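Local coordinates for tailspike protein (Acinetobacter phage vB_ApiP_P1, PDB 6E1R) that probably recognises and depolymerises a surface polysaccharide, likely the capsule, of its Acinetobacter host, acting as the trimeric tailspike of a phage, at residues S447-S453 against N527-A533; K498-Q502 against W521-N527. All blocks are in the same frame, centred on the assembly; numbering follows the deposited sequence.

Overall arrangement
Both contacts lie in the C-terminal beta sandwich, beyond the parallel beta-helix that forms the body of the spike; their centres are about 52 Å (interaction 1) and 55 Å (interaction 2) from the centre of the chain. Interaction 1 pairs two strands within the four-stranded sheet, whereas interaction 2 joins that sheet's strand 519-523 to strand 497-507 of the five-stranded sheet, each outermost in its sheet within this chain. The contact centres are about 9 Å apart. The hairpin 519-533 links them: Asn527 belongs to both, Val530 N lies 2.9 Å from Ser522 O as a probable hydrogen bond, and Ala531 CB packs 3.5 Å from Trp521 CZ3.

Interaction 1. Residues S447-S453 against N527-A533; sequences SSVGVAS and NVLVATA
Val528 (chi1 t) lays its CG1 over Gly450, 3.8 Å from the glycine CA, filling space where a CB at position 450 would clash. Strands 448-453 and 528-533 run antiparallel, their axes 4.5 Å apart at closest approach and 145° between N-to-C directions. Ser448 sits opposite Thr532 (CA-CA 4.2 Å), Val449 opposite Ala531 (5.4 Å) and Gly450 opposite Val530 (4.3 Å). Val449 N donates to Ala531 O and Ala531 N to Val449 O, each at 2.9 Å; Ala533 N reaches Ser447 O, also at 2.9 Å. A beta bulge then interrupts the ladder: Val451, with phi/psi -108/-49, is the extra residue, so that Val451 N donates to Leu529 O (2.8 Å) while Leu529 N returns to Ala452 O (2.7 Å). Beyond it Ser453 faces Val528 (CA-CA 4.3 Å). Ser448 OG and Thr532 OG1, both chi1 m, share a hydrogen bond of 2.7 Å on the face that also carries Val528 and Val530. Val449 and Ala531 occupy the other face, turned to Phe443 in the opposing sheet of the sandwich, and Val451 CG2 touches Ala531 CB at 4.0 Å beside Trp521 and Met543.

Interaction 2. Residues K498-Q502 against W521-N527; sequences KYISQ and WSINSSN
Lys498 begins the extended segment 498-502, which runs at 166° to strand 521-523 with axes 6.9 Å apart, too wide for strand pairing; side chains bridge the two strands. With chi angles m, m, t, t, the lysine passes its CG 3.7 Å from Ile523 O and 3.6 Å from Asn524 O, its CB 3.8 Å from Ile523 CB, and ends with NZ hydrogen-bonded to Asn527 OD1 at 2.7 Å. Tyr499 turns away, to pack on Leu508 of a neighbouring subunit. Ile500, extended (t, t), points back inward: CD1 meets Trp521 CB at 3.7 Å, and CB lies 4.2 Å from Ile523 CD1. Its CA is 6.5 Å from that of Ser522. Gln502 brings OE1 to 3.9 Å from Trp521 CD1, at the indole's edge. Residues 524-527 form a type I beta turn, closed by Asn527 N to Asn524 O (3.2 Å); Asn527, in the left-handed region (58/35), turns the chain into 528-533. Thus one margin of the beta sandwich is closed by apolar packing of Ile500 on Trp521 and Ile523, with a polar end, where Lys498 meets uncharged oxygens, those of Asn527 and Gly495, so that its ammonium is held by hydrogen bonds to neutral acceptors.

Interaction 1. Residues S447-S453 against N527-A533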
loop_
_atom_site.group_PDB
_atom_site.type_symbol
_atom_site.label_atom_id
_atom_site.label_comp_id
_atom_site.label_asym_id
_atom_site.label_seq_id
_atom_site.Cartn_x
_atom_site.Cartn_y
_atom_site.Cartn_z
ATOM N N SER A 447 16.161 -53.199 31.454
ATOM C CA SER A 447 15.224 -53.195 30.342
ATOM C C SER A 447 15.677 -52.220 29.257
ATOM O O SER A 447 16.514 -51.339 29.480
ATOM C CB SER A 447 13.819 -52.831 30.819
ATOM O OG SER A 447 13.744 -51.466 31.192
ATOM N N SER A 448 15.105 -52.388 28.067
ATOM C CA SER A 448 15.433 -51.573 26.905
ATOM C C SER A 448 14.185 -50.849 26.422
ATOM O O SER A 448 13.112 -51.453 26.321
ATOM C CB SER A 448 16.020 -52.432 25.781
ATOM O OG SER A 448 17.214 -53.067 26.199
ATOM N N VAL A 449 14.328 -49.558 26.122
ATOM C CA VAL A 449 13.227 -48.725 25.655
ATOM C C VAL A 449 13.713 -47.908 24.467
ATOM O O VAL A 449 14.793 -47.310 24.520
ATOM C CB VAL A 449 12.699 -47.794 26.766
ATOM C CG1 VAL A 449 11.600 -46.892 26.228
ATOM C CG2 VAL A 449 12.191 -48.602 27.949
ATOM N N GLY A 450 12.915 -47.878 23.402
ATOM C CA GLY A 450 13.258 -47.062 22.250
ATOM C C GLY A 450 13.082 -45.582 22.546
ATOM O O GLY A 450 12.150 -45.169 23.238
ATOM N N VAL A 451 13.994 -44.776 22.012
ATOM C CA VAL A 451 14.013 -43.337 22.243
ATOM C C VAL A 451 13.589 -42.565 20.999
ATOM O O VAL A 451 12.737 -41.679 21.070
ATOM C CB VAL A 451 15.403 -42.875 22.735
ATOM C CG1 VAL A 451 15.466 -41.356 22.801
ATOM C CG2 VAL A 451 15.712 -43.484 24.094
ATOM N N ALA A 452 14.171 -42.892 19.848
ATOM C CA ALA A 452 13.860 -42.177 18.618
ATOM C C ALA A 452 14.204 -43.054 17.426
ATOM O O ALA A 452 14.943 -44.035 17.542
ATOM C CB ALA A 452 14.611 -40.843 18.537
ATOM N N SER A 453 13.649 -42.687 16.274
ATOM C CA SER A 453 13.943 -43.350 15.014
ATOM C C SER A 453 14.996 -42.559 14.249
ATOM O O SER A 453 14.927 -41.329 14.169
ATOM C CB SER A 453 12.681 -43.495 14.162
ATOM O OG SER A 453 11.716 -44.305 14.809
ATOM N N ASN A 527 15.981 -49.407 13.004
ATOM C CA ASN A 527 16.695 -48.126 13.032
ATOM C C ASN A 527 16.224 -47.237 14.181
ATOM O O ASN A 527 16.160 -46.012 14.055
ATOM C CB ASN A 527 16.574 -47.393 11.693
ATOM C CG ASN A 527 17.203 -48.162 10.548
ATOM O OD1 ASN A 527 18.421 -48.146 10.369
ATOM N ND2 ASN A 527 16.373 -48.838 9.760
ATOM N N VAL A 528 15.888 -47.852 15.311
ATOM C CA VAL A 528 15.446 -47.132 16.500
ATOM C C VAL A 528 16.610 -47.037 17.476
ATOM O O VAL A 528 17.267 -48.044 17.772
ATOM C CB VAL A 528 14.237 -47.823 17.153
ATOM C CG1 VAL A 528 13.858 -47.118 18.448
ATOM C CG2 VAL A 528 13.059 -47.845 16.191
ATOM N N LEU A 529 16.872 -45.829 17.972
ATOM C CA LEU A 529 17.871 -45.632 19.019
ATOM C C LEU A 529 17.322 -46.170 20.334
ATOM O O LEU A 529 16.378 -45.607 20.898
ATOM C CB LEU A 529 18.232 -44.155 19.139
ATOM C CG LEU A 529 19.291 -43.798 20.184
ATOM C CD1 LEU A 529 20.636 -44.401 19.810
ATOM C CD2 LEU A 529 19.405 -42.292 20.355
ATOM N N VAL A 530 17.908 -47.260 20.825
ATOM C CA VAL A 530 17.414 -47.965 22.002
ATOM C C VAL A 530 18.326 -47.672 23.183
ATOM O O VAL A 530 19.556 -47.683 23.052
ATOM C CB VAL A 530 17.322 -49.482 21.740
ATOM C CG1 VAL A 530 16.795 -50.207 22.969
ATOM C CG2 VAL A 530 16.442 -49.756 20.532
ATOM N N ALA A 531 17.720 -47.406 24.337
ATOM C CA ALA A 531 18.436 -47.202 25.588
ATOM C C ALA A 531 18.169 -48.380 26.514
ATOM O O ALA A 531 17.013 -48.770 26.708
ATOM C CB ALA A 531 18.010 -45.894 26.259
ATOM N N THR A 532 19.233 -48.941 27.080
ATOM C CA THR A 532 19.141 -50.064 28.004
ATOM C C THR A 532 19.625 -49.628 29.379
ATOM O O THR A 532 20.736 -49.103 29.509
ATOM C CB THR A 532 19.962 -51.256 27.507
ATOM O OG1 THR A 532 19.521 -51.625 26.195
ATOM C CG2 THR A 532 19.798 -52.444 28.444
ATOM N N ALA A 533 18.798 -49.854 30.398
ATOM C CA ALA A 533 19.131 -49.413 31.746
ATOM C C ALA A 533 20.387 -50.113 32.252
ATOM O O ALA A 533 20.607 -51.300 31.994
ATOM C CB ALA A 533 17.961 -49.680 32.693
#

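Interaction 2. Residues K498-Q502 against W521-N527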
loop_
_atom_site.group_PDB
_atom_site.type_symbol
_atom_site.label_atom_id
_atom_site.label_comp_id
_atom_site.label_asym_id
_atom_site.label_seq_id
_atom_site.Cartn_x
_atom_site.Cartn_y
_atom_site.Cartn_z
ATOM N N LYS A 498 23.947 -51.999 11.693
ATOM C CA LYS A 498 23.870 -50.758 12.452
ATOM C C LYS A 498 25.187 -50.537 13.185
ATOM O O LYS A 498 25.706 -51.456 13.826
ATOM C CB LYS A 498 22.710 -50.796 13.449
ATOM C CG LYS A 498 21.397 -51.303 12.870
ATOM C CD LYS A 498 21.012 -50.565 11.599
ATOM C CE LYS A 498 19.753 -51.157 10.982
ATOM N NZ LYS A 498 19.432 -50.543 9.665
ATOM N N TYR A 499 25.716 -49.320 13.096
ATOM C CA TYR A 499 26.995 -48.969 13.702
ATOM C C TYR A 499 26.791 -47.794 14.646
ATOM O O TYR A 499 26.377 -46.713 14.215
ATOM C CB TYR A 499 28.034 -48.624 12.634
ATOM C CG TYR A 499 28.289 -49.745 11.656
ATOM C CD1 TYR A 499 27.507 -49.894 10.520
ATOM C CD2 TYR A 499 29.315 -50.655 11.868
ATOM C CE1 TYR A 499 27.735 -50.920 9.626
ATOM C CE2 TYR A 499 29.552 -51.684 10.980
ATOM C CZ TYR A 499 28.760 -51.813 9.861
ATOM O OH TYR A 499 28.992 -52.838 8.973
ATOM N N ILE A 500 27.085 -48.005 15.926
ATOM C CA ILE A 500 27.001 -46.957 16.936
ATOM C C ILE A 500 28.241 -47.034 17.816
ATOM O O ILE A 500 28.691 -48.125 18.185
ATOM C CB ILE A 500 25.704 -47.069 17.769
ATOM C CG1 ILE A 500 25.627 -45.943 18.803
ATOM C CG2 ILE A 500 25.591 -48.436 18.429
ATOM C CD1 ILE A 500 24.303 -45.873 19.532
ATOM N N SER A 501 28.808 -45.871 18.135
ATOM C CA SER A 501 30.028 -45.786 18.927
ATOM C C SER A 501 29.883 -44.643 19.917
ATOM O O SER A 501 29.701 -43.491 19.511
ATOM C CB SER A 501 31.254 -45.571 18.034
ATOM O OG SER A 501 32.436 -45.427 18.805
ATOM N N GLN A 502 29.974 -44.955 21.209
ATOM C CA GLN A 502 29.854 -43.937 22.247
ATOM C C GLN A 502 31.173 -43.185 22.357
ATOM O O GLN A 502 32.157 -43.711 22.886
ATOM C CB GLN A 502 29.465 -44.561 23.583
ATOM C CG GLN A 502 29.293 -43.538 24.698
ATOM C CD GLN A 502 28.613 -44.109 25.928
ATOM O OE1 GLN A 502 27.571 -44.760 25.831
ATOM N NE2 GLN A 502 29.196 -43.862 27.095
ATOM N N TRP A 521 23.606 -47.594 24.741
ATOM C CA TRP A 521 22.890 -47.235 23.526
ATOM C C TRP A 521 23.161 -48.223 22.400
ATOM O O TRP A 521 24.293 -48.680 22.214
ATOM C CB TRP A 521 23.266 -45.819 23.091
ATOM C CG TRP A 521 22.953 -44.820 24.149
ATOM C CD1 TRP A 521 23.793 -44.362 25.123
ATOM C CD2 TRP A 521 21.694 -44.175 24.368
ATOM N NE1 TRP A 521 23.138 -43.461 25.926
ATOM C CE2 TRP A 521 21.848 -43.328 25.482
ATOM C CE3 TRP A 521 20.455 -44.226 23.723
ATOM C CZ2 TRP A 521 20.807 -42.540 25.967
ATOM C CZ3 TRP A 521 19.425 -43.442 24.205
ATOM C CH2 TRP A 521 19.605 -42.613 25.317
ATOM N N SER A 522 22.106 -48.543 21.654
ATOM C CA SER A 522 22.183 -49.461 20.528
ATOM C C SER A 522 21.178 -49.019 19.475
ATOM O O SER A 522 20.398 -48.085 19.680
ATOM C CB SER A 522 21.913 -50.905 20.961
ATOM O OG SER A 522 20.606 -51.036 21.494
ATOM N N ILE A 523 21.210 -49.703 18.332
ATOM C CA ILE A 523 20.270 -49.479 17.240
ATOM C C ILE A 523 19.751 -50.839 16.796
ATOM O O ILE A 523 20.542 -51.722 16.443
ATOM C CB ILE A 523 20.908 -48.727 16.060
ATOM C CG1 ILE A 523 21.515 -47.403 16.525
ATOM C CG2 ILE A 523 19.880 -48.484 14.965
ATOM C CD1 ILE A 523 22.244 -46.646 15.435
ATOM N N ASN A 524 18.431 -51.011 16.815
ATOM C CA ASN A 524 17.827 -52.289 16.470
ATOM C C ASN A 524 17.614 -52.372 14.959
ATOM O O ASN A 524 18.047 -51.504 14.196
ATOM C CB ASN A 524 16.528 -52.496 17.250
ATOM C CG ASN A 524 15.486 -51.420 16.973
ATOM O OD1 ASN A 524 15.598 -50.647 16.021
ATOM N ND2 ASN A 524 14.456 -51.377 17.809
ATOM N N SER A 525 16.930 -53.428 14.511
ATOM C CA SER A 525 16.705 -53.623 13.084
ATOM C C SER A 525 15.755 -52.588 12.496
ATOM O O SER A 525 15.755 -52.391 11.277
ATOM C CB SER A 525 16.166 -55.032 12.826
ATOM O OG SER A 525 14.993 -55.277 13.582
ATOM N N SER A 526 14.948 -51.929 13.328
ATOM C CA SER A 526 14.031 -50.892 12.872
ATOM C C SER A 526 14.653 -49.498 12.903
ATOM O O SER A 526 13.919 -48.505 12.843
ATOM C CB SER A 526 12.750 -50.917 13.708
ATOM O OG SER A 526 12.068 -52.150 13.554
ATOM N N ASN A 527 15.981 -49.407 13.004
ATOM C CA ASN A 527 16.695 -48.126 13.032
ATOM C C ASN A 527 16.224 -47.237 14.181
ATOM O O ASN A 527 16.160 -46.012 14.055
ATOM C CB ASN A 527 16.574 -47.393 11.693
ATOM C CG ASN A 527 17.203 -48.162 10.548
ATOM O OD1 ASN A 527 18.421 -48.146 10.369
ATOM N ND2 ASN A 527 16.373 -48.838 9.760
#